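Local coordinates for protein soluble lytic murein transglycosylase (Escherichia coli, PDB 1QSA) that probably cleaves the glycosidic bonds between N-acetylmuramic acid and N-acetylglucosamine in peptidoglycan, forming a 1,6-anhydro bond in the muramic acid residue, at residues A[402-405]-A[406-410]; A[412-415]-A[416-420]. All coordinates share one frame; numbering follows the deposited sequence.

Contact 1. Residues A[402-405]-A[406-410]; sequences SEWA and NLVKS
Trp-404 and Val-408, one turn apart, meet in a CH-pi contact at the C-terminal end of helix 397-408, in the L domain of this alpha-superhelical enzyme. Val-408 CG1 lies over one face of the indole, 3.9 Å from the centroid of the Trp-404 five-membered ring, and the two side chains cross at about a right angle. With CG anti to the backbone N and beside the carbonyl carbon (chi1 -168°), the indole is directed toward the next turn, where Val-408 lies. Leu-407 adds a second apolar touch, its CD2 4.1 Å from Trp-404 CE3. Helices 413-425 and 429-438 pack against the same tryptophan.

The i to i+4 bonds weaken at the last step. Leu-407 N to Glu-403 O (3.1 Å) and Val-408 N to Trp-404 O (2.9 Å) are sound, whereas Lys-409 N reaches Ala-405 O only weakly, and Lys-409 is where helical torsions stop.

Polar side chains occupy another side of the helix. Glu-403 OE2 forms a salt bridge with Arg-387 and a hydrogen bond with Tyr-40 OH, while Asn-406 ND2 donates to Thr-67 O. A water bridges one turn, donating to Ser-402 O at 2.7 Å and to Asn-406 OD1 at 2.9 Å.

Contact 2. Residues A[412-415]-A[416-420]; sequences SKTE and QAQLA
Ser-412 and Gln-416 open helix 413-425 with the first of its i to i+4 bonds, while a capping box formed by Ser-412, the N-cap residue, and Glu-415 closes its N-terminal end. In the box Glu-415 N donates to Ser-412 OG at 3.0 Å. In return Ser-412 N reaches Glu-415 OE1, also at 3.0 Å, almost straight (171°) and on the anti side of the carboxylate. Two N-H groups at the helix start are thereby satisfied by side chains.

From there the turns follow in order. Gln-416 N binds Ser-412 O at 2.8 Å, and its side chain folds back alongside that carbonyl, CG lying 3.3 Å from Ser-412 O. The chain then runs on extended, and its NE2 donates to Val-408 O. With an alanine in its place, Val-408 O is likely to lose this donor and a gap to open beside the Ser-412 carbonyl. Ala-417 N takes Lys-413 O, with the methyl group resting close to the same oxygen. Gln-418 N bonds to Thr-414 O, and the aliphatic part of its side chain lies against that carbonyl because CG stands beside the backbone N (chi1 -72°); its NE2 donates to Asn-374 O. Leu-419 N reaches Glu-415 O at 2.9 Å, and Leu-419 CG packs over this oxygen at 3.4 Å.

Beyond the segment, Leu-419 meets Trp-404 and Val-408 of helix 397-408 and Thr-380 of helix 378-381, and Ala-420 touches Ala-435 and Thr-436 of helix 429-438.

Contacts 1 and 2 are the end of one helix and the start of the next, in series along the chain with centres about 11 Å apart, and together illustrate how one helix ends and the next is capped. Both are partly buried: four of eight touching residues are buried in contact 1 and three of eight in contact 2, where two are exposed against one. Contact 1 has an apolar CH-pi contact between its own segments; contact 2 is held internally by capping and main-chain bonds, while its Leu-419 and Ala-420 pack on other helices. They touch directly, Trp-404 CZ2 lying 3.3 Å from Leu-419 O. Both lie away from the predicted active site.

Contact 1. Residues A[402-405]-A[406-410]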
loop_
_atom_site.group_PDB
_atom_site.type_symbol
_atom_site.label_atom_id
_atom_site.label_comp_id
_atom_site.label_asym_id
_atom_site.label_seq_id
_atom_site.Cartn_x
_atom_site.Cartn_y
_atom_site.Cartn_z
ATOM N N SER A 402 -6.307 -2.965 -15.633
ATOM C CA SER A 402 -5.150 -2.525 -16.413
ATOM C C SER A 402 -5.574 -1.721 -17.636
ATOM O O SER A 402 -4.927 -0.732 -17.991
ATOM C CB SER A 402 -4.305 -3.724 -16.833
ATOM O OG SER A 402 -3.856 -4.401 -15.675
ATOM N N GLU A 403 -6.625 -2.179 -18.317
ATOM C CA GLU A 403 -7.133 -1.443 -19.475
ATOM C C GLU A 403 -7.700 -0.094 -19.035
ATOM O O GLU A 403 -7.438 0.929 -19.661
ATOM C CB GLU A 403 -8.239 -2.225 -20.181
ATOM C CG GLU A 403 -7.765 -3.463 -20.910
ATOM C CD GLU A 403 -7.373 -3.239 -22.372
ATOM O OE1 GLU A 403 -7.188 -2.085 -22.830
ATOM O OE2 GLU A 403 -7.227 -4.266 -23.065
ATOM N N TRP A 404 -8.487 -0.107 -17.959
ATOM C CA TRP A 404 -9.109 1.109 -17.445
ATOM C C TRP A 404 -8.041 2.124 -17.043
ATOM O O TRP A 404 -8.199 3.330 -17.273
ATOM C CB TRP A 404 -10.007 0.773 -16.251
ATOM C CG TRP A 404 -10.926 1.877 -15.812
ATOM C CD1 TRP A 404 -10.898 2.541 -14.619
ATOM C CD2 TRP A 404 -12.083 2.366 -16.514
ATOM N NE1 TRP A 404 -11.973 3.405 -14.527
ATOM C CE2 TRP A 404 -12.716 3.318 -15.674
ATOM C CE3 TRP A 404 -12.654 2.079 -17.761
ATOM C CZ2 TRP A 404 -13.894 3.985 -16.044
ATOM C CZ3 TRP A 404 -13.826 2.740 -18.129
ATOM C CH2 TRP A 404 -14.432 3.682 -17.272
ATOM N N ALA A 405 -6.945 1.623 -16.476
ATOM C CA ALA A 405 -5.851 2.477 -16.028
ATOM C C ALA A 405 -5.313 3.301 -17.193
ATOM O O ALA A 405 -5.037 4.486 -17.037
ATOM C CB ALA A 405 -4.739 1.638 -15.404
ATOM N N ASN A 406 -5.180 2.674 -18.362
ATOM C CA ASN A 406 -4.696 3.376 -19.555
ATOM C C ASN A 406 -5.712 4.393 -20.041
ATOM O O ASN A 406 -5.350 5.477 -20.477
ATOM C CB ASN A 406 -4.447 2.394 -20.705
ATOM C CG ASN A 406 -3.187 1.600 -20.536
ATOM O OD1 ASN A 406 -2.361 1.899 -19.677
ATOM N ND2 ASN A 406 -3.008 0.590 -21.388
ATOM N N LEU A 407 -6.986 4.023 -19.985
ATOM C CA LEU A 407 -8.054 4.894 -20.440
ATOM C C LEU A 407 -8.210 6.181 -19.606
ATOM O O LEU A 407 -8.382 7.269 -20.164
ATOM C CB LEU A 407 -9.361 4.088 -20.490
ATOM C CG LEU A 407 -10.537 4.552 -21.348
ATOM C CD1 LEU A 407 -10.075 4.951 -22.741
ATOM C CD2 LEU A 407 -11.549 3.414 -21.424
ATOM N N VAL A 408 -8.050 6.085 -18.289
ATOM C CA VAL A 408 -8.208 7.257 -17.424
ATOM C C VAL A 408 -6.936 8.091 -17.258
ATOM O O VAL A 408 -6.993 9.262 -16.891
ATOM C CB VAL A 408 -8.756 6.860 -16.021
ATOM C CG1 VAL A 408 -10.053 6.100 -16.173
ATOM C CG2 VAL A 408 -7.746 6.009 -15.262
ATOM N N LYS A 409 -5.794 7.502 -17.584
ATOM C CA LYS A 409 -4.507 8.173 -17.438
ATOM C C LYS A 409 -4.309 9.360 -18.385
ATOM O O LYS A 409 -4.654 9.293 -19.569
ATOM C CB LYS A 409 -3.384 7.149 -17.637
ATOM C CG LYS A 409 -1.985 7.621 -17.271
ATOM C CD LYS A 409 -0.995 6.483 -17.445
ATOM C CE LYS A 409 -0.925 6.031 -18.905
ATOM N NZ LYS A 409 -0.402 4.641 -19.070
ATOM N N SER A 410 -3.790 10.457 -17.840
ATOM C CA SER A 410 -3.501 11.661 -18.624
ATOM C C SER A 410 -4.720 12.348 -19.243
ATOM O O SER A 410 -4.589 13.091 -20.211
ATOM C CB SER A 410 -2.491 11.325 -19.727
ATOM O OG SER A 410 -1.401 10.583 -19.201
HETATM O O HOH W 1 -2.305 -0.241 -17.651
#

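Contact 2. Residues A[412-415]-A[416-420]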
loop_
_atom_site.group_PDB
_atom_site.type_symbol
_atom_site.label_atom_id
_atom_site.label_comp_id
_atom_site.label_asym_id
_atom_site.label_seq_id
_atom_site.Cartn_x
_atom_site.Cartn_y
_atom_site.Cartn_z
ATOM N N SER A 412 -8.347 14.759 -18.818
ATOM C CA SER A 412 -8.742 15.928 -18.038
ATOM C C SER A 412 -9.620 15.480 -16.876
ATOM O O SER A 412 -10.157 14.373 -16.891
ATOM C CB SER A 412 -9.522 16.920 -18.900
ATOM O OG SER A 412 -10.810 16.420 -19.220
ATOM N N LYS A 413 -9.781 16.343 -15.877
ATOM C CA LYS A 413 -10.617 16.010 -14.731
ATOM C C LYS A 413 -12.051 15.757 -15.183
ATOM O O LYS A 413 -12.734 14.887 -14.645
ATOM C CB LYS A 413 -10.581 17.126 -13.674
ATOM C CG LYS A 413 -9.702 16.818 -12.480
ATOM C CD LYS A 413 -10.075 17.696 -11.291
ATOM C CE LYS A 413 -9.552 17.114 -9.977
ATOM N NZ LYS A 413 -10.131 17.779 -8.774
ATOM N N THR A 414 -12.502 16.521 -16.177
ATOM C CA THR A 414 -13.849 16.369 -16.716
ATOM C C THR A 414 -14.004 15.003 -17.366
ATOM O O THR A 414 -15.006 14.315 -17.143
ATOM C CB THR A 414 -14.176 17.479 -17.743
ATOM O OG1 THR A 414 -14.162 18.748 -17.077
ATOM C CG2 THR A 414 -15.551 17.256 -18.367
ATOM N N GLU A 415 -13.016 14.620 -18.173
ATOM C CA GLU A 415 -13.035 13.320 -18.836
ATOM C C GLU A 415 -12.973 12.196 -17.801
ATOM O O GLU A 415 -13.697 11.209 -17.922
ATOM C CB GLU A 415 -11.874 13.191 -19.826
ATOM C CG GLU A 415 -12.020 14.075 -21.066
ATOM C CD GLU A 415 -10.783 14.091 -21.957
ATOM O OE1 GLU A 415 -9.645 14.006 -21.440
ATOM O OE2 GLU A 415 -10.952 14.212 -23.191
ATOM N N GLN A 416 -12.138 12.357 -16.775
ATOM C CA GLN A 416 -12.027 11.323 -15.735
ATOM C C GLN A 416 -13.340 11.164 -14.953
ATOM O O GLN A 416 -13.716 10.038 -14.576
ATOM C CB GLN A 416 -10.831 11.602 -14.822
ATOM C CG GLN A 416 -9.495 11.448 -15.560
ATOM C CD GLN A 416 -8.318 12.037 -14.804
ATOM O OE1 GLN A 416 -8.430 13.106 -14.212
ATOM N NE2 GLN A 416 -7.172 11.360 -14.851
ATOM N N ALA A 417 -14.062 12.272 -14.758
ATOM C CA ALA A 417 -15.352 12.244 -14.062
ATOM C C ALA A 417 -16.417 11.585 -14.949
ATOM O O ALA A 417 -17.279 10.850 -14.465
ATOM C CB ALA A 417 -15.779 13.675 -13.656
ATOM N N GLN A 418 -16.356 11.850 -16.257
ATOM C CA GLN A 418 -17.296 11.223 -17.187
ATOM C C GLN A 418 -17.051 9.721 -17.192
ATOM O O GLN A 418 -17.996 8.950 -17.174
ATOM C CB GLN A 418 -17.110 11.743 -18.607
ATOM C CG GLN A 418 -17.573 13.166 -18.834
ATOM C CD GLN A 418 -17.324 13.592 -20.264
ATOM O OE1 GLN A 418 -16.194 13.531 -20.756
ATOM N NE2 GLN A 418 -18.375 14.018 -20.945
ATOM N N LEU A 419 -15.778 9.318 -17.242
ATOM C CA LEU A 419 -15.426 7.899 -17.235
ATOM C C LEU A 419 -15.877 7.240 -15.916
ATOM O O LEU A 419 -16.416 6.131 -15.913
ATOM C CB LEU A 419 -13.915 7.716 -17.477
ATOM C CG LEU A 419 -13.436 7.956 -18.924
ATOM C CD1 LEU A 419 -11.916 7.958 -19.007
ATOM C CD2 LEU A 419 -14.023 6.875 -19.842
ATOM N N ALA A 420 -15.684 7.937 -14.798
ATOM C CA ALA A 420 -16.116 7.414 -13.499
ATOM C C ALA A 420 -17.635 7.178 -13.522
ATOM O O ALA A 420 -18.112 6.102 -13.154
ATOM C CB ALA A 420 -15.749 8.396 -12.375
#